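Local coordinates for protein ferredoxin (Trichomonas vaginalis, PDB 1L5P) that carries electrons on a single [2Fe-2S] cluster, linking pyruvate:ferredoxin oxidoreductase to hydrogenase in the hydrogenosome, at residues 46-51 with 72-77; 54-59 with 84-89. All coordinates share one frame; numbering follows the deposited sequence.

Contact 1. Residues 46-51 with 72-77; sequences KCICKH and ANARLA. With FES (Fe2/s2 (inorganic) cluster), chain D.
Ile48 and Leu76 face each other as a non-hydrogen-bonded pair of two antiparallel strands, 48-51 and 74-76, and their side chains cross obliquely so that CD1 of Ile48 meets CD2 of Leu76 at 3.6 Å. CG1 of Ile48 and CG of Leu76 both lie beside the backbone N, anti to the carbonyl carbon (chi1 -71° in Ile48), which swings the two ends together on the face they share with Ala74 and Lys50. Helix 61-67 covers this face, Leu67 resting on Ile48 and Ala74, and Phe66 on Leu76.

The other branch of Leu76 turns to the cofactor, CD1 standing 4.0 Å from the sulfide S1 of the cluster. Beside it Cys47 projects SG between its own N and carbonyl carbon (chi1 61°). SG of Cys47 binds FE2 of the cluster at 2.4 Å; Cys78 supplies the second thiolate to that iron. The carbonyl O of Cys47 is taken by Ala77 N in a straight bond of 2.9 Å, although the donor stands above the carbonyl plane. Cys49 and Arg75 then form the hydrogen-bonded pair, each N reaching the other's O, and His51 N to Asn73 O closes the ladder.

On the Cys49 face, the Arg75 chain is bent at chi2 and chi3. One water bridges its guanidinium edge to the in-plane edge of the His51 ring, 2.9 Å from NH1 of Arg75 and 2.7 Å from ND1 of His51. ND1 of His51 and NH1 of Arg75 themselves stand 5.0 Å apart, not in contact, while Glu63 forms a salt bridge with NE of Arg75 and probably offsets its charge. At the far end, Lys50 lays CG across the Asn73 amide and sends its ammonium to Glu92. Edge strand 74-76, paired antiparallel with strand 48-53, with cluster cysteines just before one and just after the other, fits the beta-grasp fold of plant-type [2Fe-2S] ferredoxins.

Contact 2. Residues 54-59 with 84-89; sequences GKVAAA and GENDGA
A single hydrogen bond joins the loop 54-59 to the turn 84-89: ND2 of Asn86 donates to the carbonyl O of Lys55 over 2.8 Å. The geometry is favourable on both sides, since the donor lies in the carbonyl plane on a lone pair and the acceptor sits only 10° out of the Asn86 amide plane. Around this bond the contact is sparse. CG2 of Val56 approaches the same ND2 of Asn86 at 4.0 Å, the two side chains crossing at about a right angle, and also touches CB of Ala89. Nearby, the backbones come close together, CA of Gly54 lying 4.0 Å from CA of Ala89. Gly54, at positive phi (88°), brings its CA against that of Ala89 with no side chain between the backbones.

The second shell fixes the asparagine. Its CG is anti to the carbonyl carbon (chi1 -53°), which carries the amide toward the loop, while OD1 is held by the backbone N of Ser83, so both ends of the amide are engaged and its flip is determined. Asn86 also opens a type II turn, its O accepting from Ala89 N at 2.9 Å, with Gly88 in the third position at positive phi. An overlapping bond, Asp87 N to Gly84 O, closes the short 3-10 turn that leads into it. Farther out, Asp87 OD2 and the backbones of Gly88 and Ala89 are bonded to strand 2-7, and the loop is tied back to Arg75 through Ala57 O.

With one neutral amide satisfying one main-chain carbonyl, the attachment is directional but carries no ion pair; it probably relies on the fixed rotation of Asn86 and the close backbone approach at Gly54.

Overall arrangement
Contact 1 brings segments 46-51 and 72-77 together beside the cluster, and contact 2 sits farther out, with centres 13 Å apart; the Val56 side chain is about 14 Å from the cluster. The segments alternate along the chain, and strand 48-53 runs straight from contact 1 into the loop of contact 2. Arg75 is the meeting point: NH1 lies 2.9 Å from Ala57 O, a probable hydrogen bond, and packs on Val56 CG1, while its NE lies 3.6 Å from Ala59 CB. His51 adds a second touch, its NE2 lying 3.5 Å from Val56 CG2. Only contact 1 supplies a cluster ligand, Cys47.

Contact 1. Residues 46-51 with 72-77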
loop_
_atom_site.group_PDB
_atom_site.type_symbol
_atom_site.label_atom_id
_atom_site.label_comp_id
_atom_site.label_asym_id
_atom_site.label_seq_id
_atom_site.Cartn_x
_atom_site.Cartn_y
_atom_site.Cartn_z
ATOM N N LYS A 46 9.113 0.774 -5.785
ATOM C CA LYS A 46 8.406 -0.079 -6.730
ATOM C C LYS A 46 7.052 -0.572 -6.229
ATOM O O LYS A 46 6.215 -0.990 -7.022
ATOM C CB LYS A 46 9.286 -1.279 -7.099
ATOM C CG LYS A 46 10.722 -0.918 -7.432
ATOM C CD LYS A 46 11.100 -1.392 -8.821
ATOM C CE LYS A 46 11.850 -2.711 -8.759
ATOM N NZ LYS A 46 13.160 -2.650 -9.461
ATOM N N CYS A 47 6.830 -0.513 -4.920
ATOM C CA CYS A 47 5.571 -0.974 -4.332
ATOM C C CYS A 47 4.437 0.025 -4.471
ATOM O O CYS A 47 3.618 0.166 -3.572
ATOM C CB CYS A 47 5.774 -1.261 -2.858
ATOM S SG CYS A 47 6.270 0.206 -1.984
ATOM N N ILE A 48 4.377 0.700 -5.608
ATOM C CA ILE A 48 3.348 1.698 -5.850
ATOM C C ILE A 48 1.927 1.153 -5.920
ATOM O O ILE A 48 1.669 0.136 -6.552
ATOM C CB ILE A 48 3.620 2.441 -7.157
ATOM C CG1 ILE A 48 4.832 3.354 -6.980
ATOM C CG2 ILE A 48 2.389 3.242 -7.561
ATOM C CD1 ILE A 48 4.625 4.415 -5.919
ATOM N N CYS A 49 1.006 1.850 -5.268
ATOM C CA CYS A 49 -0.399 1.485 -5.280
ATOM C C CYS A 49 -1.169 2.788 -5.197
ATOM O O CYS A 49 -0.564 3.852 -5.065
ATOM C CB CYS A 49 -0.729 0.607 -4.094
ATOM S SG CYS A 49 -0.540 1.419 -2.543
ATOM N N LYS A 50 -2.493 2.733 -5.285
ATOM C CA LYS A 50 -3.272 3.966 -5.219
ATOM C C LYS A 50 -4.284 3.930 -4.092
ATOM O O LYS A 50 -5.090 3.012 -4.008
ATOM C CB LYS A 50 -3.991 4.222 -6.544
ATOM C CG LYS A 50 -3.217 5.091 -7.508
ATOM C CD LYS A 50 -2.748 4.300 -8.711
ATOM C CE LYS A 50 -3.916 3.969 -9.629
ATOM N NZ LYS A 50 -3.658 2.783 -10.496
ATOM N N HIS A 51 -4.226 4.927 -3.215
ATOM C CA HIS A 51 -5.162 5.020 -2.107
ATOM C C HIS A 51 -6.426 5.698 -2.638
ATOM O O HIS A 51 -6.408 6.885 -2.970
ATOM C CB HIS A 51 -4.557 5.843 -0.968
ATOM C CG HIS A 51 -5.520 6.150 0.140
ATOM N ND1 HIS A 51 -5.386 7.254 0.955
ATOM C CD2 HIS A 51 -6.619 5.491 0.574
ATOM C CE1 HIS A 51 -6.362 7.260 1.844
ATOM N NE2 HIS A 51 -7.126 6.200 1.635
ATOM N N ALA A 72 -1.451 11.587 -8.469
ATOM C CA ALA A 72 -1.806 12.280 -7.241
ATOM C C ALA A 72 -2.133 11.401 -6.043
ATOM O O ALA A 72 -1.858 11.767 -4.901
ATOM C CB ALA A 72 -2.968 13.200 -7.519
ATOM N N ASN A 73 -2.720 10.238 -6.300
ATOM C CA ASN A 73 -3.121 9.343 -5.218
ATOM C C ASN A 73 -2.209 8.143 -5.019
ATOM O O ASN A 73 -2.577 7.178 -4.353
ATOM C CB ASN A 73 -4.557 8.868 -5.450
ATOM C CG ASN A 73 -4.821 8.459 -6.897
ATOM O OD1 ASN A 73 -4.021 8.724 -7.808
ATOM N ND2 ASN A 73 -5.962 7.808 -7.115
ATOM N N ALA A 74 -1.013 8.217 -5.586
ATOM C CA ALA A 74 -0.047 7.139 -5.462
ATOM C C ALA A 74 0.577 7.138 -4.080
ATOM O O ALA A 74 0.775 8.186 -3.486
ATOM C CB ALA A 74 1.042 7.298 -6.514
ATOM N N ARG A 75 0.883 5.953 -3.574
ATOM C CA ARG A 75 1.519 5.800 -2.279
ATOM C C ARG A 75 2.430 4.570 -2.353
ATOM O O ARG A 75 2.274 3.727 -3.237
ATOM C CB ARG A 75 0.468 5.595 -1.186
ATOM C CG ARG A 75 -0.463 6.771 -0.958
ATOM C CD ARG A 75 0.238 7.922 -0.236
ATOM N NE ARG A 75 0.975 7.467 0.932
ATOM C CZ ARG A 75 0.507 7.509 2.171
ATOM N NH1 ARG A 75 -0.704 7.992 2.405
ATOM N NH2 ARG A 75 1.248 7.063 3.183
ATOM N N LEU A 76 3.390 4.482 -1.436
ATOM C CA LEU A 76 4.292 3.340 -1.372
ATOM C C LEU A 76 3.648 2.386 -0.380
ATOM O O LEU A 76 3.474 2.726 0.785
ATOM C CB LEU A 76 5.663 3.754 -0.831
ATOM C CG LEU A 76 6.614 4.576 -1.704
ATOM C CD1 LEU A 76 7.955 4.658 -0.991
ATOM C CD2 LEU A 76 6.772 3.948 -3.082
ATOM N N ALA A 77 3.291 1.193 -0.833
ATOM C CA ALA A 77 2.655 0.221 0.039
ATOM C C ALA A 77 3.463 -0.054 1.299
ATOM O O ALA A 77 2.892 -0.212 2.371
ATOM C CB ALA A 77 2.412 -1.069 -0.723
HETATM FE FE1 FES D . 10.978 -0.698 -2.038
HETATM FE FE2 FES D . 8.493 -0.179 -1.051
HETATM S S1 FES D . 10.014 1.311 -1.734
HETATM S S2 FES D . 9.445 -2.207 -1.354
HETATM O O HOH W 1 -3.109 8.777 1.081
#

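Contact 2. Residues 54-59 with 84-89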
loop_
_atom_site.group_PDB
_atom_site.type_symbol
_atom_site.label_atom_id
_atom_site.label_comp_id
_atom_site.label_asym_id
_atom_site.label_seq_id
_atom_site.Cartn_x
_atom_site.Cartn_y
_atom_site.Cartn_z
ATOM N N GLY A 54 -10.892 5.561 2.361
ATOM C CA GLY A 54 -10.474 5.301 3.725
ATOM C C GLY A 54 -9.398 6.214 4.281
ATOM O O GLY A 54 -8.761 6.977 3.558
ATOM N N LYS A 55 -9.195 6.121 5.587
ATOM C CA LYS A 55 -8.208 6.934 6.264
ATOM C C LYS A 55 -6.826 6.317 6.219
ATOM O O LYS A 55 -6.629 5.167 6.616
ATOM C CB LYS A 55 -8.606 7.137 7.725
ATOM C CG LYS A 55 -9.729 8.130 7.935
ATOM C CD LYS A 55 -10.479 7.828 9.226
ATOM C CE LYS A 55 -11.949 8.231 9.126
ATOM N NZ LYS A 55 -12.399 8.424 7.710
ATOM N N VAL A 56 -5.870 7.098 5.732
ATOM C CA VAL A 56 -4.485 6.666 5.674
ATOM C C VAL A 56 -3.624 7.888 5.931
ATOM O O VAL A 56 -3.775 8.918 5.264
ATOM C CB VAL A 56 -4.112 6.062 4.316
ATOM C CG1 VAL A 56 -2.657 5.641 4.342
ATOM C CG2 VAL A 56 -5.000 4.855 4.020
ATOM N N ALA A 57 -2.736 7.764 6.917
ATOM C CA ALA A 57 -1.839 8.841 7.312
ATOM C C ALA A 57 -1.082 9.405 6.113
ATOM O O ALA A 57 -0.604 8.657 5.256
ATOM C CB ALA A 57 -0.874 8.338 8.370
ATOM N N ALA A 58 -0.996 10.733 6.057
ATOM C CA ALA A 58 -0.312 11.428 4.969
ATOM C C ALA A 58 1.109 10.923 4.818
ATOM O O ALA A 58 1.745 10.505 5.782
ATOM C CB ALA A 58 -0.315 12.921 5.217
ATOM N N ALA A 59 1.597 10.957 3.592
ATOM C CA ALA A 59 2.933 10.478 3.306
ATOM C C ALA A 59 4.016 11.409 3.851
ATOM O O ALA A 59 3.870 12.630 3.823
ATOM C CB ALA A 59 3.095 10.308 1.800
ATOM N N GLY A 84 -5.829 -0.240 13.230
ATOM C CA GLY A 84 -7.279 -0.162 13.257
ATOM C C GLY A 84 -7.865 1.002 12.473
ATOM O O GLY A 84 -8.913 0.870 11.840
ATOM N N GLU A 85 -7.188 2.145 12.505
ATOM C CA GLU A 85 -7.667 3.331 11.802
ATOM C C GLU A 85 -7.754 3.148 10.283
ATOM O O GLU A 85 -8.447 3.903 9.599
ATOM C CB GLU A 85 -6.768 4.528 12.130
ATOM C CG GLU A 85 -5.288 4.268 11.899
ATOM C CD GLU A 85 -4.545 5.497 11.400
ATOM O OE1 GLU A 85 -3.923 6.186 12.237
ATOM O OE2 GLU A 85 -4.577 5.774 10.178
ATOM N N ASN A 86 -7.062 2.143 9.759
ATOM C CA ASN A 86 -7.067 1.893 8.322
ATOM C C ASN A 86 -8.116 0.865 7.897
ATOM O O ASN A 86 -8.266 0.565 6.711
ATOM C CB ASN A 86 -5.677 1.427 7.877
ATOM C CG ASN A 86 -4.574 2.375 8.315
ATOM O OD1 ASN A 86 -3.664 1.990 9.054
ATOM N ND2 ASN A 86 -4.651 3.621 7.861
ATOM N N ASP A 87 -8.844 0.321 8.863
ATOM C CA ASP A 87 -9.872 -0.672 8.562
ATOM C C ASP A 87 -10.924 -0.134 7.589
ATOM O O ASP A 87 -11.643 0.818 7.887
ATOM C CB ASP A 87 -10.548 -1.142 9.858
ATOM C CG ASP A 87 -11.441 -2.352 9.645
ATOM O OD1 ASP A 87 -12.093 -2.782 10.619
ATOM O OD2 ASP A 87 -11.496 -2.872 8.509
ATOM N N GLY A 88 -11.014 -0.754 6.420
ATOM C CA GLY A 88 -11.987 -0.307 5.444
ATOM C C GLY A 88 -11.364 0.487 4.319
ATOM O O GLY A 88 -12.045 0.850 3.361
ATOM N N ALA A 89 -10.068 0.763 4.425
ATOM C CA ALA A 89 -9.377 1.520 3.385
ATOM C C ALA A 89 -9.344 0.709 2.100
ATOM O O ALA A 89 -9.268 -0.524 2.137
ATOM C CB ALA A 89 -7.969 1.843 3.827
#